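Long-range contacts in putative transcriptional regulator TRANSCRIPTION REGULATOR protein (Rhizobium meliloti, PDB 5NLA), which binds c-di-GMP and acts as an AraC-like transcriptional activator that regulates extracellular polysaccharide production, probably through sequence-specific DNA binding: residues A[87-92]-A[100-105]; A[122-127]-A[150-155]; A[128-133]-A[165-170]. All coordinates share one frame; numbering follows the deposited sequence.

In the fold
All three interactions lie in one antiparallel sheet, and together they follow five adjacent strands: 88-94, 97-104, 166-173, 124-129 and 150-154. Interaction 1 is a local hairpin. It meets interaction 3 directly, with centres about 10 Å apart, through probable hydrogen bonds from Leu170 N to Val100 O (2.8 Å) and from Ser168 N to Gln102 O (2.9 Å). Interactions 2 and 3 share strand 124-129, and their centres are about 14 Å apart. Leu170 CD2 packs on Gly127 CA at 3.4 Å. Interactions 1 and 2 do not touch; their nearest atoms are about 7 Å apart. Interaction 2 is the most central; its centre lies about 5 Å from the centre of the chain.

Interaction 1: A[87-92]-A[100-105]; sequences AELTGW and VQQVTP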
ATOM      1  N   ALA A  87       1.988   9.775  17.796  1.00 63.31           N
ATOM      2  CA  ALA A  87       1.487   9.053  16.633  1.00 62.07           C
ATOM      3  C   ALA A  87       1.024   7.645  17.003  1.00 64.17           C
ATOM      4  O   ALA A  87       1.486   7.064  17.981  1.00 61.98           O
ATOM      5  CB  ALA A  87       2.536   9.006  15.532  1.00 58.20           C
ATOM      6  N   GLU A  88       0.088   7.133  16.205  1.00 66.17           N
ATOM      7  CA  GLU A  88      -0.550   5.852  16.431  1.00 70.61           C
ATOM      8  C   GLU A  88      -0.813   5.180  15.102  1.00 70.40           C
ATOM      9  O   GLU A  88      -1.330   5.811  14.176  1.00 70.86           O
ATOM     10  CB  GLU A  88      -1.884   6.033  17.143  1.00 77.12           C
ATOM     11  CG  GLU A  88      -1.930   5.546  18.576  1.00 82.99           C
ATOM     12  CD  GLU A  88      -3.355   5.344  19.058  1.00 90.81           C
ATOM     13  OE1 GLU A  88      -4.247   6.141  18.664  1.00 94.21           O
ATOM     14  OE2 GLU A  88      -3.588   4.376  19.818  1.00 96.78           O
ATOM     15  N   LEU A  89      -0.438   3.906  15.022  1.00 70.86           N
ATOM     16  CA  LEU A  89      -0.831   3.009  13.947  1.00 66.93           C
ATOM     17  C   LEU A  89      -1.568   1.870  14.598  1.00 65.64           C
ATOM     18  O   LEU A  89      -1.178   1.401  15.668  1.00 65.59           O
ATOM     19  CB  LEU A  89       0.388   2.463  13.211  1.00 69.69           C
ATOM     20  CG  LEU A  89       0.912   3.080  11.901  1.00 71.58           C
ATOM     21  CD1 LEU A  89       1.210   1.985  10.875  1.00 74.15           C
ATOM     22  CD2 LEU A  89      -0.007   4.130  11.293  1.00 71.89           C
ATOM     23  N   THR A  90      -2.641   1.432  13.958  1.00 64.00           N
ATOM     24  CA  THR A  90      -3.410   0.311  14.457  1.00 67.70           C
ATOM     25  C   THR A  90      -3.752  -0.571  13.263  1.00 67.60           C
ATOM     26  O   THR A  90      -4.400  -0.109  12.332  1.00 66.56           O
ATOM     27  CB  THR A  90      -4.666   0.813  15.193  1.00 69.97           C
ATOM     28  OG1 THR A  90      -4.336   1.985  15.958  1.00 68.74           O
ATOM     29  CG2 THR A  90      -5.218  -0.241  16.122  1.00 73.34           C
ATOM     30  N   GLY A  91      -3.281  -1.823  13.290  1.00 69.19           N
ATOM     31  CA  GLY A  91      -3.325  -2.730  12.133  1.00 68.65           C
ATOM     32  C   GLY A  91      -4.241  -3.935  12.285  1.00 71.47           C
ATOM     33  O   GLY A  91      -4.112  -4.697  13.244  1.00 72.12           O
ATOM     34  N   TRP A  92      -5.165  -4.102  11.332  1.00 73.29           N
ATOM     35  CA  TRP A  92      -6.046  -5.272  11.249  1.00 76.61           C
ATOM     36  C   TRP A  92      -5.760  -6.005   9.940  1.00 75.77           C
ATOM     37  O   TRP A  92      -5.701  -5.371   8.887  1.00 72.07           O
ATOM     38  CB  TRP A  92      -7.523  -4.858  11.266  1.00 79.67           C
ATOM     39  CG  TRP A  92      -7.884  -3.841  12.304  1.00 81.38           C
ATOM     40  CD1 TRP A  92      -7.632  -2.497  12.263  1.00 80.07           C
ATOM     41  CD2 TRP A  92      -8.586  -4.079  13.522  1.00 85.24           C
ATOM     42  NE1 TRP A  92      -8.126  -1.885  13.393  1.00 80.76           N
ATOM     43  CE2 TRP A  92      -8.707  -2.833  14.187  1.00 83.86           C
ATOM     44  CE3 TRP A  92      -9.106  -5.230  14.134  1.00 89.59           C
ATOM     45  CZ2 TRP A  92      -9.341  -2.703  15.425  1.00 87.64           C
ATOM     46  CZ3 TRP A  92      -9.734  -5.101  15.376  1.00 92.21           C
ATOM     47  CH2 TRP A  92      -9.846  -3.843  16.004  1.00 91.54           C
ATOM     48  N   VAL A 100      -5.182  -0.196   8.142  1.00 69.76           N
ATOM     49  CA  VAL A 100      -4.396   0.544   9.135  1.00 68.35           C
ATOM     50  C   VAL A 100      -5.085   1.847   9.526  1.00 65.12           C
ATOM     51  O   VAL A 100      -5.370   2.679   8.673  1.00 62.87           O
ATOM     52  CB  VAL A 100      -2.974   0.828   8.622  1.00 67.25           C
ATOM     53  CG1 VAL A 100      -2.226   1.775   9.560  1.00 66.63           C
ATOM     54  CG2 VAL A 100      -2.223  -0.486   8.450  1.00 66.40           C
ATOM     55  N   GLN A 101      -5.355   2.001  10.818  1.00 66.15           N
ATOM     56  CA  GLN A 101      -5.811   3.272  11.383  1.00 66.74           C
ATOM     57  C   GLN A 101      -4.588   4.076  11.826  1.00 65.70           C
ATOM     58  O   GLN A 101      -3.864   3.667  12.739  1.00 65.85           O
ATOM     59  CB  GLN A 101      -6.756   3.032  12.555  1.00 69.98           C
ATOM     60  CG  GLN A 101      -8.099   2.428  12.133  1.00 73.89           C
ATOM     61  CD  GLN A 101      -8.867   1.772  13.272  1.00 75.95           C
ATOM     62  OE1 GLN A 101      -8.378   0.839  13.921  1.00 77.08           O
ATOM     63  NE2 GLN A 101     -10.088   2.234  13.498  1.00 77.00           N
ATOM     64  N   GLN A 102      -4.358   5.207  11.162  1.00 64.21           N
ATOM     65  CA  GLN A 102      -3.218   6.070  11.430  1.00 64.69           C
ATOM     66  C   GLN A 102      -3.647   7.406  12.041  1.00 65.14           C
ATOM     67  O   GLN A 102      -4.555   8.071  11.528  1.00 64.94           O
ATOM     68  CB  GLN A 102      -2.497   6.344  10.123  1.00 65.44           C
ATOM     69  CG  GLN A 102      -1.229   7.163  10.258  1.00 67.02           C
ATOM     70  CD  GLN A 102      -0.381   7.083   9.011  1.00 69.57           C
ATOM     71  OE1 GLN A 102       0.845   6.927   9.079  1.00 76.14           O
ATOM     72  NE2 GLN A 102      -1.031   7.165   7.856  1.00 71.35           N
ATOM     73  N   VAL A 103      -2.987   7.794  13.129  1.00 63.49           N
ATOM     74  CA  VAL A 103      -3.095   9.150  13.659  1.00 63.83           C
ATOM     75  C   VAL A 103      -1.683   9.691  13.781  1.00 60.71           C
ATOM     76  O   VAL A 103      -0.834   9.075  14.415  1.00 57.89           O
ATOM     77  CB  VAL A 103      -3.795   9.188  15.030  1.00 66.09           C
ATOM     78  CG1 VAL A 103      -3.850  10.618  15.554  1.00 67.10           C
ATOM     79  CG2 VAL A 103      -5.193   8.599  14.932  1.00 67.20           C
ATOM     80  N   THR A 104      -1.442  10.847  13.185  1.00 60.75           N
ATOM     81  CA  THR A 104      -0.083  11.321  13.002  1.00 63.03           C
ATOM     82  C   THR A 104       0.004  12.866  12.960  1.00 62.04           C
ATOM     83  O   THR A 104      -0.926  13.519  12.479  1.00 63.41           O
ATOM     84  CB  THR A 104       0.502  10.663  11.731  1.00 65.28           C
ATOM     85  OG1 THR A 104       1.928  10.750  11.758  1.00 71.11           O
ATOM     86  CG2 THR A 104      -0.052  11.290  10.453  1.00 66.53           C
ATOM     87  N   PRO A 105       1.087  13.458  13.503  1.00 60.70           N
ATOM     88  CA  PRO A 105       1.296  14.912  13.368  1.00 61.22           C
ATOM     89  C   PRO A 105       1.809  15.305  11.975  1.00 59.86           C
ATOM     90  O   PRO A 105       2.076  14.434  11.155  1.00 56.92           O
ATOM     91  CB  PRO A 105       2.358  15.231  14.436  1.00 60.80           C
ATOM     92  CG  PRO A 105       2.392  14.049  15.332  1.00 61.27           C
ATOM     93  CD  PRO A 105       2.032  12.880  14.469  1.00 61.93           C
TER
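Glu88 and Val103 pair across a beta hairpin formed by strands 88-94 and 97-104. The strand axes run antiparallel, at 174°. Backbone bonds come in two reciprocal pairs. Glu88 N donates to Val103 O and Val103 N to Glu88 O. Thr90 and Gln101 repeat the pattern, but the bond from Thr90 N to Gln101 O is more bent, 133° at the hydrogen. Leu89-Gln102 and Gly91-Val100 are the non-hydrogen-bonded pairs.

Apolar contacts gather on the face of Leu89, Val100 and Gln102. Leu89 CD2 lies 3.4 Å from Gln102 CG, and the side chains run side by side in the same direction. Both methyls of Leu89 meet Val100 CG1. Trp63 of helix 59-67 and Trp376 of helix 373-376 pack on this face.

The face of Glu88, Thr90, Gln101 and Val103 carries the polar side-chain contacts. Glu88 OE2 makes a salt bridge with Arg52, on the strand flanking the hairpin. Gln101 CG is anti to the carbonyl carbon (chi1 -69°), and the extended chain beyond carries the amide to Trp92. Gln101 NE2 is held by Glu209. Trp92 NE1 donates to Gln101 OE1 at 2.8 Å; the oxygen lies in the indole plane, while NE1 sits above the amide plane.

Interaction 2: A[122-127]-A[150-155]; sequences DHWNVG and FFFRSL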
ATOM      1  N   ASP A 122       4.675  -3.674  -2.853  1.00 63.60           N
ATOM      2  CA  ASP A 122       4.043  -3.104  -4.050  1.00 63.92           C
ATOM      3  C   ASP A 122       2.516  -3.073  -3.943  1.00 65.25           C
ATOM      4  O   ASP A 122       1.796  -3.100  -4.955  1.00 70.84           O
ATOM      5  CB  ASP A 122       4.463  -3.900  -5.276  1.00 65.26           C
ATOM      6  CG  ASP A 122       4.068  -5.360  -5.190  1.00 66.91           C
ATOM      7  OD1 ASP A 122       3.638  -5.822  -4.108  1.00 67.12           O
ATOM      8  OD2 ASP A 122       4.206  -6.049  -6.216  1.00 68.86           O
ATOM      9  N   HIS A 123       2.025  -2.968  -2.718  1.00 62.93           N
ATOM     10  CA  HIS A 123       0.604  -3.007  -2.471  1.00 64.00           C
ATOM     11  C   HIS A 123      -0.059  -1.833  -3.199  1.00 63.53           C
ATOM     12  O   HIS A 123       0.597  -0.838  -3.515  1.00 63.34           O
ATOM     13  CB  HIS A 123       0.306  -2.908  -0.963  1.00 64.56           C
ATOM     14  CG  HIS A 123       0.765  -4.090  -0.160  1.00 65.36           C
ATOM     15  ND1 HIS A 123       2.088  -4.453  -0.053  1.00 65.46           N
ATOM     16  CD2 HIS A 123       0.072  -4.974   0.599  1.00 67.95           C
ATOM     17  CE1 HIS A 123       2.189  -5.524   0.714  1.00 67.53           C
ATOM     18  NE2 HIS A 123       0.982  -5.855   1.131  1.00 67.80           N
ATOM     19  N   TRP A 124      -1.350  -1.975  -3.481  1.00 63.73           N
ATOM     20  CA  TRP A 124      -2.183  -0.847  -3.881  1.00 62.34           C
ATOM     21  C   TRP A 124      -2.613  -0.174  -2.580  1.00 62.02           C
ATOM     22  O   TRP A 124      -3.182  -0.811  -1.696  1.00 64.62           O
ATOM     23  CB  TRP A 124      -3.407  -1.324  -4.651  1.00 64.22           C
ATOM     24  CG  TRP A 124      -3.096  -2.265  -5.769  1.00 64.59           C
ATOM     25  CD1 TRP A 124      -3.188  -3.613  -5.738  1.00 65.87           C
ATOM     26  CD2 TRP A 124      -2.644  -1.921  -7.084  1.00 64.41           C
ATOM     27  NE1 TRP A 124      -2.817  -4.137  -6.949  1.00 67.53           N
ATOM     28  CE2 TRP A 124      -2.478  -3.118  -7.792  1.00 65.22           C
ATOM     29  CE3 TRP A 124      -2.354  -0.713  -7.725  1.00 65.11           C
ATOM     30  CZ2 TRP A 124      -2.048  -3.155  -9.107  1.00 66.69           C
ATOM     31  CZ3 TRP A 124      -1.913  -0.746  -9.036  1.00 66.36           C
ATOM     32  CH2 TRP A 124      -1.772  -1.962  -9.716  1.00 67.47           C
ATOM     33  N   ASN A 125      -2.303   1.103  -2.447  1.00 60.59           N
ATOM     34  CA  ASN A 125      -2.607   1.851  -1.236  1.00 59.36           C
ATOM     35  C   ASN A 125      -3.790   2.762  -1.533  1.00 59.32           C
ATOM     36  O   ASN A 125      -3.766   3.551  -2.487  1.00 58.50           O
ATOM     37  CB  ASN A 125      -1.376   2.670  -0.820  1.00 57.94           C
ATOM     38  CG  ASN A 125      -1.401   3.140   0.638  1.00 56.22           C
ATOM     39  OD1 ASN A 125      -0.621   4.017   0.996  1.00 58.73           O
ATOM     40  ND2 ASN A 125      -2.255   2.567   1.471  1.00 54.84           N
ATOM     41  N   VAL A 126      -4.838   2.614  -0.740  1.00 59.19           N
ATOM     42  CA  VAL A 126      -5.951   3.556  -0.749  1.00 60.44           C
ATOM     43  C   VAL A 126      -6.093   4.092   0.655  1.00 59.55           C
ATOM     44  O   VAL A 126      -6.078   3.318   1.613  1.00 60.71           O
ATOM     45  CB  VAL A 126      -7.237   2.873  -1.198  1.00 63.12           C
ATOM     46  CG1 VAL A 126      -8.460   3.687  -0.811  1.00 65.34           C
ATOM     47  CG2 VAL A 126      -7.178   2.651  -2.702  1.00 63.85           C
ATOM     48  N   GLY A 127      -6.207   5.407   0.782  1.00 59.06           N
ATOM     49  CA  GLY A 127      -6.233   6.040   2.101  1.00 59.17           C
ATOM     50  C   GLY A 127      -7.275   7.126   2.181  1.00 60.49           C
ATOM     51  O   GLY A 127      -7.301   8.010   1.333  1.00 59.53           O
ATOM     52  N   PHE A 150     -10.262  10.164  -0.583  1.00 71.97           N
ATOM     53  CA  PHE A 150      -9.235   9.126  -0.688  1.00 69.62           C
ATOM     54  C   PHE A 150      -8.103   9.540  -1.605  1.00 67.48           C
ATOM     55  O   PHE A 150      -8.344  10.171  -2.634  1.00 67.96           O
ATOM     56  CB  PHE A 150      -9.797   7.849  -1.305  1.00 71.07           C
ATOM     57  CG  PHE A 150     -10.860   7.188  -0.502  1.00 71.15           C
ATOM     58  CD1 PHE A 150     -12.179   7.586  -0.622  1.00 72.56           C
ATOM     59  CD2 PHE A 150     -10.547   6.128   0.347  1.00 70.70           C
ATOM     60  CE1 PHE A 150     -13.172   6.956   0.113  1.00 75.70           C
ATOM     61  CE2 PHE A 150     -11.535   5.490   1.081  1.00 73.22           C
ATOM     62  CZ  PHE A 150     -12.851   5.910   0.972  1.00 75.12           C
ATOM     63  N   PHE A 151      -6.882   9.136  -1.260  1.00 66.30           N
ATOM     64  CA  PHE A 151      -5.815   9.018  -2.261  1.00 66.36           C
ATOM     65  C   PHE A 151      -5.800   7.572  -2.746  1.00 65.26           C
ATOM     66  O   PHE A 151      -6.135   6.651  -1.991  1.00 63.27           O
ATOM     67  CB  PHE A 151      -4.425   9.457  -1.735  1.00 65.38           C
ATOM     68  CG  PHE A 151      -3.798   8.517  -0.726  1.00 65.59           C
ATOM     69  CD1 PHE A 151      -3.137   7.359  -1.129  1.00 67.24           C
ATOM     70  CD2 PHE A 151      -3.840   8.809   0.635  1.00 67.17           C
ATOM     71  CE1 PHE A 151      -2.562   6.502  -0.190  1.00 66.31           C
ATOM     72  CE2 PHE A 151      -3.259   7.962   1.575  1.00 65.03           C
ATOM     73  CZ  PHE A 151      -2.622   6.806   1.160  1.00 64.36           C
ATOM     74  N   PHE A 152      -5.426   7.390  -4.007  1.00 65.40           N
ATOM     75  CA  PHE A 152      -5.031   6.083  -4.519  1.00 65.18           C
ATOM     76  C   PHE A 152      -3.596   6.151  -5.059  1.00 63.61           C
ATOM     77  O   PHE A 152      -3.243   7.087  -5.777  1.00 61.54           O
ATOM     78  CB  PHE A 152      -5.993   5.598  -5.603  1.00 67.01           C
ATOM     79  CG  PHE A 152      -5.428   4.495  -6.449  1.00 68.41           C
ATOM     80  CD1 PHE A 152      -5.348   3.195  -5.960  1.00 68.05           C
ATOM     81  CD2 PHE A 152      -4.931   4.764  -7.720  1.00 69.55           C
ATOM     82  CE1 PHE A 152      -4.808   2.185  -6.738  1.00 67.72           C
ATOM     83  CE2 PHE A 152      -4.388   3.759  -8.495  1.00 69.00           C
ATOM     84  CZ  PHE A 152      -4.327   2.470  -8.004  1.00 68.81           C
ATOM     85  N   ARG A 153      -2.806   5.127  -4.728  1.00 63.59           N
ATOM     86  CA  ARG A 153      -1.389   5.042  -5.090  1.00 63.73           C
ATOM     87  C   ARG A 153      -0.902   3.591  -5.066  1.00 63.39           C
ATOM     88  O   ARG A 153      -1.219   2.847  -4.128  1.00 62.38           O
ATOM     89  CB  ARG A 153      -0.533   5.829  -4.077  1.00 63.08           C
ATOM     90  CG  ARG A 153      -0.224   7.263  -4.463  1.00 63.71           C
ATOM     91  CD  ARG A 153       0.962   7.790  -3.676  1.00 62.30           C
ATOM     92  NE  ARG A 153       0.707   7.790  -2.242  1.00 65.26           N
ATOM     93  CZ  ARG A 153      -0.025   8.695  -1.567  1.00 64.17           C
ATOM     94  NH1 ARG A 153      -0.649   9.722  -2.173  1.00 61.65           N
ATOM     95  NH2 ARG A 153      -0.148   8.550  -0.251  1.00 62.64           N
ATOM     96  N   SER A 154      -0.115   3.198  -6.068  1.00 62.55           N
ATOM     97  CA  SER A 154       0.696   1.995  -5.941  1.00 61.52           C
ATOM     98  C   SER A 154       1.967   2.278  -5.156  1.00 60.86           C
ATOM     99  O   SER A 154       2.600   3.332  -5.323  1.00 64.34           O
ATOM    100  CB  SER A 154       1.100   1.455  -7.281  1.00 63.98           C
ATOM    101  OG  SER A 154       1.874   0.288  -7.070  1.00 67.22           O
ATOM    102  N   LEU A 155       2.356   1.326  -4.319  1.00 58.46           N
ATOM    103  CA  LEU A 155       3.603   1.433  -3.580  1.00 57.65           C
ATOM    104  C   LEU A 155       4.830   1.018  -4.412  1.00 58.02           C
ATOM    105  O   LEU A 155       5.952   1.037  -3.904  1.00 54.58           O
ATOM    106  CB  LEU A 155       3.525   0.614  -2.296  1.00 57.32           C
ATOM    107  CG  LEU A 155       2.401   1.015  -1.343  1.00 57.08           C
ATOM    108  CD1 LEU A 155       2.475   0.151  -0.107  1.00 56.59           C
ATOM    109  CD2 LEU A 155       2.495   2.484  -0.962  1.00 58.34           C
TER
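Asn125 and Phe151 lie on one face of an antiparallel strand pair, 124-129 with 150-154, near the centre of the chain. Phe151 chi1 of 71° sets CG between the backbone N and the carbonyl carbon. The ring lies over Gly127, which has no side chain. Gly127 CA rests directly against the ring face, 3.9 Å from the centroid, a CH-pi contact. Over the opposite face lies NH2 of Arg153, a residue of the same strand as Phe151, 3.1 Å above the ring plane. The guanidinium turns one face to Phe151 CD1. It also makes a cation-pi contact with Tyr159, and Arg153 NH1 bonds to Asn190.

Asn125 CG is anti to the backbone N (chi1 -162°). Its OD1 meets the edge of the Phe151 ring, in plane, 3.4 Å from CE1. The amide and ring planes stand 77° apart. Asn125 ND2 bonds to Leu171 O on the next strand.

Trp124, Val126 and Phe152 occupy the other face. The Phe152 side chain runs beside that of Trp124, with CZ 3.8 Å from Trp124 CE3. Val126 CG2 meets the Phe152 ring at its edge, while CG1 reaches Phe150 CD2. Helix 196-211 packs on Phe150.

Five backbone bonds join the segments, from Leu155 N to His123 O at one end to Phe151 N to Gly127 O at the other.

The contact is buried and largely apolar, but Asn125 ND2 and Arg153 NH1 have polar partners on neighbouring parts of the chain. The edge hydrogens of Phe151 would suit the partial negative charge of OD1, and the positive guanidinium of its strand mate would probably be drawn to the ring face.

Interaction 3: A[128-133]-A[165-170]; sequences LFRSGR and DAASIL
Arg130 and Ile169 meet through their side-chain torsions. Arg130 CG is anti to the carbonyl carbon, and chi2 of -48° bends the chain at CD; in Ile169, CG2 sits between the backbone N and the carbonyl carbon. This methyl lies over one face of the guanidinium, 3.5 Å above its plane and toward the rim.

The backbone forms a classic beta bulge between antiparallel strands 124-129 and 166-173. Arg130 and Ser131 both face Ala167, and the register slips by one residue. Arg130 N donates to Ala167 O at 2.8 Å; Ser131 N gives the same oxygen a weak bond, 3.4 Å. Ala167 N returns a bond to Ser131 O. Before the bulge, Leu128 and Ile169 exchange two regular bonds. The chain turns a corner at Arg130, and strand 134-138 beyond it belongs to the other sheet.

Leu128 CB also touches Ile169 CG2, and helix 196-211 packs against both residues. From that helix Asn206 takes a bond from Arg130 NH1. On the opposite side of the strands, Ser168 CB lies over one face of the Phe129 ring. Gly132 has a positive phi of 98°, and its CA lies against Asp165 O and Ala166 CB. Nearby, Ala166 CB lies 3.7 Å from Phe129 CE2.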
ATOM      1  N   LEU A 128      -8.126   7.044   3.202  1.00 61.25           N
ATOM      2  CA  LEU A 128      -9.174   8.028   3.464  1.00 62.57           C
ATOM      3  C   LEU A 128      -8.782   8.912   4.629  1.00 62.50           C
ATOM      4  O   LEU A 128      -8.368   8.396   5.651  1.00 61.79           O
ATOM      5  CB  LEU A 128     -10.452   7.305   3.864  1.00 63.56           C
ATOM      6  CG  LEU A 128     -11.652   8.165   4.246  1.00 64.90           C
ATOM      7  CD1 LEU A 128     -12.101   9.009   3.061  1.00 65.47           C
ATOM      8  CD2 LEU A 128     -12.764   7.252   4.738  1.00 67.06           C
ATOM      9  N   PHE A 129      -8.982  10.223   4.507  1.00 64.62           N
ATOM     10  CA  PHE A 129      -8.713  11.158   5.614  1.00 65.17           C
ATOM     11  C   PHE A 129     -10.008  11.492   6.349  1.00 67.78           C
ATOM     12  O   PHE A 129     -10.972  11.961   5.732  1.00 68.81           O
ATOM     13  CB  PHE A 129      -8.065  12.447   5.093  1.00 66.34           C
ATOM     14  CG  PHE A 129      -6.596  12.307   4.786  1.00 65.50           C
ATOM     15  CD1 PHE A 129      -6.150  11.389   3.846  1.00 67.59           C
ATOM     16  CD2 PHE A 129      -5.663  13.091   5.428  1.00 66.13           C
ATOM     17  CE1 PHE A 129      -4.801  11.252   3.565  1.00 66.33           C
ATOM     18  CE2 PHE A 129      -4.316  12.958   5.158  1.00 67.19           C
ATOM     19  CZ  PHE A 129      -3.881  12.039   4.224  1.00 65.59           C
ATOM     20  N   ARG A 130     -10.026  11.253   7.659  1.00 68.13           N
ATOM     21  CA  ARG A 130     -11.097  11.766   8.526  1.00 71.78           C
ATOM     22  C   ARG A 130     -10.861  13.261   8.712  1.00 70.20           C
ATOM     23  O   ARG A 130     -11.768  14.066   8.560  1.00 72.67           O
ATOM     24  CB  ARG A 130     -11.117  11.077   9.898  1.00 76.39           C
ATOM     25  CG  ARG A 130     -11.037   9.555   9.881  1.00 80.85           C
ATOM     26  CD  ARG A 130     -12.023   8.974   8.892  1.00 85.16           C
ATOM     27  NE  ARG A 130     -12.275   7.558   9.117  1.00 89.06           N
ATOM     28  CZ  ARG A 130     -13.209   6.856   8.475  1.00 95.83           C
ATOM     29  NH1 ARG A 130     -13.991   7.437   7.566  1.00 98.66           N
ATOM     30  NH2 ARG A 130     -13.374   5.563   8.747  1.00 98.44           N
ATOM     31  N   SER A 131      -9.623  13.603   9.059  1.00 68.23           N
ATOM     32  CA  SER A 131      -9.161  14.978   9.154  1.00 67.30           C
ATOM     33  C   SER A 131      -7.742  15.107   8.612  1.00 62.94           C
ATOM     34  O   SER A 131      -7.013  14.138   8.550  1.00 59.60           O
ATOM     35  CB  SER A 131      -9.172  15.420  10.606  1.00 68.50           C
ATOM     36  OG  SER A 131      -8.263  14.640  11.359  1.00 69.71           O
ATOM     37  N   GLY A 132      -7.366  16.327   8.260  1.00 63.13           N
ATOM     38  CA  GLY A 132      -6.060  16.641   7.720  1.00 61.52           C
ATOM     39  C   GLY A 132      -6.087  16.722   6.206  1.00 63.04           C
ATOM     40  O   GLY A 132      -7.117  16.534   5.569  1.00 66.22           O
ATOM     41  N   ARG A 133      -4.918  16.962   5.637  1.00 63.30           N
ATOM     42  CA  ARG A 133      -4.742  17.231   4.228  1.00 63.83           C
ATOM     43  C   ARG A 133      -3.355  16.740   3.905  1.00 61.76           C
ATOM     44  O   ARG A 133      -2.435  16.960   4.691  1.00 58.26           O
ATOM     45  CB  ARG A 133      -4.849  18.727   3.914  1.00 65.48           C
ATOM     46  CG  ARG A 133      -6.262  19.241   4.035  1.00 70.44           C
ATOM     47  CD  ARG A 133      -6.491  20.639   3.461  1.00 74.87           C
ATOM     48  NE  ARG A 133      -7.928  20.863   3.256  1.00 77.59           N
ATOM     49  CZ  ARG A 133      -8.650  20.355   2.250  1.00 80.02           C
ATOM     50  NH1 ARG A 133      -8.088  19.601   1.302  1.00 82.25           N
ATOM     51  NH2 ARG A 133      -9.952  20.610   2.170  1.00 83.01           N
ATOM     52  N   ASP A 165      -1.223  17.496  10.260  1.00 55.43           N
ATOM     53  CA  ASP A 165      -1.654  16.495  11.229  1.00 55.47           C
ATOM     54  C   ASP A 165      -2.943  15.875  10.706  1.00 56.40           C
ATOM     55  O   ASP A 165      -3.740  16.549  10.077  1.00 58.36           O
ATOM     56  CB  ASP A 165      -1.823  17.074  12.628  1.00 59.64           C
ATOM     57  CG  ASP A 165      -3.054  17.980  12.778  1.00 62.95           C
ATOM     58  OD1 ASP A 165      -3.503  18.642  11.817  1.00 65.86           O
ATOM     59  OD2 ASP A 165      -3.564  18.060  13.904  1.00 65.58           O
ATOM     60  N   ALA A 166      -3.126  14.577  10.900  1.00 56.10           N
ATOM     61  CA  ALA A 166      -4.220  13.896  10.234  1.00 55.89           C
ATOM     62  C   ALA A 166      -4.585  12.611  10.917  1.00 56.81           C
ATOM     63  O   ALA A 166      -3.795  12.048  11.662  1.00 58.70           O
ATOM     64  CB  ALA A 166      -3.861  13.622   8.779  1.00 54.85           C
ATOM     65  N   ALA A 167      -5.816  12.182  10.659  1.00 58.69           N
ATOM     66  CA  ALA A 167      -6.311  10.864  11.029  1.00 60.54           C
ATOM     67  C   ALA A 167      -6.780  10.233   9.743  1.00 59.69           C
ATOM     68  O   ALA A 167      -7.606  10.806   9.037  1.00 60.77           O
ATOM     69  CB  ALA A 167      -7.481  10.975  12.002  1.00 63.36           C
ATOM     70  N   SER A 168      -6.255   9.068   9.425  1.00 59.39           N
ATOM     71  CA  SER A 168      -6.680   8.382   8.227  1.00 62.00           C
ATOM     72  C   SER A 168      -6.975   6.924   8.496  1.00 63.13           C
ATOM     73  O   SER A 168      -6.547   6.357   9.508  1.00 62.56           O
ATOM     74  CB  SER A 168      -5.632   8.526   7.109  1.00 62.17           C
ATOM     75  OG  SER A 168      -4.360   8.049   7.501  1.00 63.75           O
ATOM     76  N   ILE A 169      -7.741   6.339   7.582  1.00 65.03           N
ATOM     77  CA  ILE A 169      -7.887   4.894   7.508  1.00 67.34           C
ATOM     78  C   ILE A 169      -7.323   4.452   6.143  1.00 65.59           C
ATOM     79  O   ILE A 169      -7.702   4.986   5.091  1.00 63.83           O
ATOM     80  CB  ILE A 169      -9.338   4.440   7.811  1.00 70.33           C
ATOM     81  CG1 ILE A 169      -9.421   2.905   7.879  1.00 73.06           C
ATOM     82  CG2 ILE A 169     -10.333   5.003   6.807  1.00 71.40           C
ATOM     83  CD1 ILE A 169     -10.545   2.390   8.759  1.00 75.08           C
ATOM     84  N   LEU A 170      -6.365   3.525   6.191  1.00 65.68           N
ATOM     85  CA  LEU A 170      -5.571   3.120   5.024  1.00 66.57           C
ATOM     86  C   LEU A 170      -5.792   1.641   4.675  1.00 65.71           C
ATOM     87  O   LEU A 170      -5.685   0.778   5.545  1.00 66.42           O
ATOM     88  CB  LEU A 170      -4.085   3.314   5.319  1.00 68.52           C
ATOM     89  CG  LEU A 170      -3.485   4.706   5.565  1.00 69.52           C
ATOM     90  CD1 LEU A 170      -2.000   4.539   5.878  1.00 70.25           C
ATOM     91  CD2 LEU A 170      -3.672   5.634   4.372  1.00 68.93           C
TER